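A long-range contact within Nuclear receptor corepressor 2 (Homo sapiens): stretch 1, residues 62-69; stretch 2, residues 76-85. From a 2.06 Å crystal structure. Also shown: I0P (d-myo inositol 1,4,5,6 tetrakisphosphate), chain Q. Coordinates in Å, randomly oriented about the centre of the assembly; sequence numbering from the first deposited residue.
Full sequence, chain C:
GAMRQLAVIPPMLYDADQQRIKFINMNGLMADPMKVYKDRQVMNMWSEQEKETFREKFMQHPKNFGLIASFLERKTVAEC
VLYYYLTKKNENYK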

# COMPACT_ATOMS: atom_id res chain seq x y z
N PRO C 62 -3.08 -26.84 -4.57
CA PRO C 62 -3.91 -25.64 -4.57
C PRO C 62 -3.09 -24.37 -4.46
O PRO C 62 -2.35 -24.20 -3.49
CB PRO C 62 -4.82 -25.82 -3.35
CG PRO C 62 -4.09 -26.76 -2.44
CD PRO C 62 -3.00 -27.46 -3.23
N LYS C 63 -3.21 -23.49 -5.45
CA LYS C 63 -2.50 -22.19 -5.47
C LYS C 63 -0.97 -22.32 -5.61
O LYS C 63 -0.23 -21.38 -5.36
CB LYS C 63 -2.87 -21.34 -4.25
CG LYS C 63 -4.36 -21.11 -4.10
CD LYS C 63 -4.70 -20.33 -2.84
CE LYS C 63 -6.19 -20.05 -2.78
NZ LYS C 63 -6.54 -19.18 -1.63
N ASN C 64 -0.51 -23.50 -6.00
CA ASN C 64 0.89 -23.67 -6.37
C ASN C 64 1.05 -23.33 -7.86
O ASN C 64 1.16 -24.21 -8.71
CB ASN C 64 1.38 -25.08 -6.06
CG ASN C 64 2.89 -25.20 -6.13
OD1 ASN C 64 3.55 -24.48 -6.88
ND2 ASN C 64 3.44 -26.13 -5.37
N PHE C 65 1.04 -22.03 -8.14
CA PHE C 65 1.01 -21.54 -9.50
C PHE C 65 2.34 -21.75 -10.20
O PHE C 65 2.39 -21.84 -11.42
CB PHE C 65 0.58 -20.06 -9.54
CG PHE C 65 -0.80 -19.81 -8.99
CD1 PHE C 65 -1.94 -20.19 -9.71
CD2 PHE C 65 -0.97 -19.17 -7.77
CE1 PHE C 65 -3.21 -19.95 -9.22
CE2 PHE C 65 -2.25 -18.93 -7.27
CZ PHE C 65 -3.37 -19.32 -8.00
N GLY C 66 3.42 -21.85 -9.42
CA GLY C 66 4.73 -22.25 -9.94
C GLY C 66 4.63 -23.63 -10.59
O GLY C 66 5.01 -23.81 -11.75
N LEU C 67 4.09 -24.59 -9.83
CA LEU C 67 3.89 -25.94 -10.36
C LEU C 67 2.93 -25.97 -11.55
O LEU C 67 3.21 -26.60 -12.56
CB LEU C 67 3.43 -26.89 -9.25
CG LEU C 67 3.51 -28.41 -9.44
CD1 LEU C 67 4.74 -28.83 -10.23
CD2 LEU C 67 3.51 -29.08 -8.08
N ILE C 68 1.80 -25.26 -11.43
CA ILE C 68 0.82 -25.24 -12.51
C ILE C 68 1.45 -24.72 -13.81
O ILE C 68 1.36 -25.37 -14.86
CB ILE C 68 -0.45 -24.45 -12.14
CG1 ILE C 68 -1.21 -25.17 -11.02
CG2 ILE C 68 -1.36 -24.25 -13.35
CD1 ILE C 68 -2.16 -24.27 -10.24
N ALA C 69 2.09 -23.55 -13.73
CA ALA C 69 2.73 -22.95 -14.91
C ALA C 69 3.73 -23.89 -15.58
O ALA C 69 3.86 -23.88 -16.80
CB ALA C 69 3.41 -21.64 -14.54
N THR C 76 2.88 -18.60 -18.41
CA THR C 76 3.80 -18.32 -17.30
C THR C 76 3.06 -18.28 -15.97
O THR C 76 1.83 -18.23 -15.94
CB THR C 76 4.48 -16.95 -17.44
OG1 THR C 76 3.48 -15.92 -17.54
CG2 THR C 76 5.42 -16.90 -18.64
N VAL C 77 3.81 -18.26 -14.89
CA VAL C 77 3.23 -18.19 -13.55
C VAL C 77 2.32 -16.95 -13.35
O VAL C 77 1.26 -17.07 -12.73
CB VAL C 77 4.31 -18.38 -12.45
CG1 VAL C 77 5.44 -17.37 -12.62
CG2 VAL C 77 3.72 -18.31 -11.06
N ALA C 78 2.69 -15.80 -13.92
CA ALA C 78 1.85 -14.58 -13.82
C ALA C 78 0.53 -14.70 -14.58
O ALA C 78 -0.50 -14.18 -14.12
CB ALA C 78 2.61 -13.34 -14.29
N GLU C 79 0.55 -15.36 -15.74
CA GLU C 79 -0.67 -15.58 -16.52
C GLU C 79 -1.61 -16.52 -15.75
O GLU C 79 -2.82 -16.31 -15.74
CB GLU C 79 -0.35 -16.11 -17.92
CG GLU C 79 0.41 -15.09 -18.77
CD GLU C 79 0.88 -15.65 -20.10
OE1 GLU C 79 1.59 -16.69 -20.10
OE2 GLU C 79 0.57 -15.04 -21.15
N CYS C 80 -1.03 -17.53 -15.10
CA CYS C 80 -1.79 -18.45 -14.23
C CYS C 80 -2.48 -17.72 -13.08
O CYS C 80 -3.66 -17.97 -12.81
CB CYS C 80 -0.89 -19.55 -13.67
SG CYS C 80 -0.39 -20.74 -14.92
N VAL C 81 -1.74 -16.84 -12.38
CA VAL C 81 -2.34 -15.97 -11.35
C VAL C 81 -3.51 -15.17 -11.96
O VAL C 81 -4.59 -15.15 -11.40
CB VAL C 81 -1.33 -15.01 -10.67
CG1 VAL C 81 -2.02 -14.03 -9.72
CG2 VAL C 81 -0.25 -15.76 -9.91
N LEU C 82 -3.27 -14.51 -13.09
CA LEU C 82 -4.32 -13.71 -13.72
C LEU C 82 -5.57 -14.54 -14.09
O LEU C 82 -6.70 -14.11 -13.85
CB LEU C 82 -3.79 -12.97 -14.93
CG LEU C 82 -4.78 -12.05 -15.66
CD1 LEU C 82 -5.26 -10.89 -14.79
CD2 LEU C 82 -4.22 -11.55 -16.98
N TYR C 83 -5.35 -15.72 -14.66
CA TYR C 83 -6.45 -16.62 -15.04
C TYR C 83 -7.26 -17.02 -13.81
O TYR C 83 -8.49 -16.96 -13.84
CB TYR C 83 -5.90 -17.85 -15.77
CG TYR C 83 -6.95 -18.89 -16.11
CD1 TYR C 83 -7.81 -18.71 -17.20
CD2 TYR C 83 -7.08 -20.06 -15.36
CE1 TYR C 83 -8.78 -19.66 -17.52
CE2 TYR C 83 -8.03 -21.02 -15.67
CZ TYR C 83 -8.88 -20.81 -16.75
OH TYR C 83 -9.83 -21.75 -17.06
N TYR C 84 -6.57 -17.38 -12.73
CA TYR C 84 -7.21 -17.75 -11.47
C TYR C 84 -8.20 -16.68 -11.00
O TYR C 84 -9.34 -17.00 -10.66
CB TYR C 84 -6.16 -18.02 -10.39
CG TYR C 84 -6.70 -18.18 -8.99
CD1 TYR C 84 -7.27 -19.38 -8.58
CD2 TYR C 84 -6.56 -17.15 -8.04
CE1 TYR C 84 -7.75 -19.54 -7.30
CE2 TYR C 84 -7.03 -17.32 -6.74
CZ TYR C 84 -7.63 -18.52 -6.38
OH TYR C 84 -8.10 -18.73 -5.11
N TYR C 85 -7.77 -15.42 -11.00
CA TYR C 85 -8.66 -14.34 -10.56
C TYR C 85 -9.76 -14.00 -11.55
O TYR C 85 -10.85 -13.61 -11.15
CB TYR C 85 -7.86 -13.10 -10.19
CG TYR C 85 -7.17 -13.23 -8.86
CD1 TYR C 85 -7.90 -13.13 -7.67
CD2 TYR C 85 -5.80 -13.46 -8.78
CE1 TYR C 85 -7.28 -13.27 -6.43
CE2 TYR C 85 -5.17 -13.59 -7.55
CZ TYR C 85 -5.91 -13.48 -6.38
OH TYR C 85 -5.30 -13.61 -5.16
O21 I0P Q . -14.47 -13.57 0.26
P1 I0P Q . -13.80 -14.89 -0.02
O41 I0P Q . -13.86 -15.37 -1.46
O31 I0P Q . -14.09 -15.99 0.96
O11 I0P Q . -12.23 -14.53 0.20
C1 I0P Q . -11.22 -15.52 0.04
C6 I0P Q . -9.99 -14.96 -0.67
O16 I0P Q . -10.42 -14.51 -1.95
P6 I0P Q . -10.18 -13.00 -2.43
O46 I0P Q . -8.67 -12.84 -2.44
O26 I0P Q . -10.81 -12.11 -1.40
O36 I0P Q . -10.80 -12.94 -3.80
C5 I0P Q . -8.91 -16.03 -0.81
O15 I0P Q . -7.75 -15.49 -1.46
P5 I0P Q . -7.25 -15.83 -2.94
O45 I0P Q . -5.93 -16.54 -2.73
O35 I0P Q . -8.31 -16.68 -3.60
O25 I0P Q . -7.13 -14.45 -3.53
C2 I0P Q . -10.87 -16.06 1.42
O12 I0P Q . -10.49 -14.95 2.26
C3 I0P Q . -9.76 -17.09 1.32
O13 I0P Q . -9.37 -17.45 2.64
C4 I0P Q . -8.52 -16.57 0.58
O14 I0P Q . -7.59 -17.63 0.46
P4 I0P Q . -6.43 -17.93 1.51
O24 I0P Q . -5.91 -16.56 1.91
O44 I0P Q . -7.07 -18.63 2.69
O34 I0P Q . -5.50 -18.83 0.73

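Two short helical segments, 65-69 and 77-85, cross steeply, their N-to-C directions 109° apart and their axes 8.6 Å apart at closest approach. They draw together at Ala69 and Val77, whose CA atoms lie 5.0 Å apart. No hydrogen bond joins the stretches; packing is largely apolar and depends on fit. The main bump is Phe65, a knob seated in the hollow formed by Val77, Cys80, Val81 and Tyr84. Val81 CG2 covers one face of its ring, 4.1 Å from Phe65 CD2, while Val77 CG2 fills in at the base, 3.9 Å from Phe65 CB. At the tip, Phe65 CZ reaches 3.7 Å from Tyr84 CG, directing the ring edge toward the Tyr84 face, with planes at 63°. Where the backbones close up, a small side chain suffices: Ala69 CB sits 3.4 Å from Val77 N and 3.9 Å from Cys80 SG. Ile68 CG2 flanks the same sulfur, 4.0 Å from Cys80 SG. At the far end, extended Lys63 places its CE 3.3 Å from Tyr84 OH, and both residues bind the inositol tetrakisphosphate: Lys63 NZ donates to I0P O34 (2.6 Å) and I0P O45 (2.9 Å), Tyr84 OH to I0P O35 (2.6 Å). The ligand's negatively charged phosphates thus link the two stretches through polar groups beyond the apolar core.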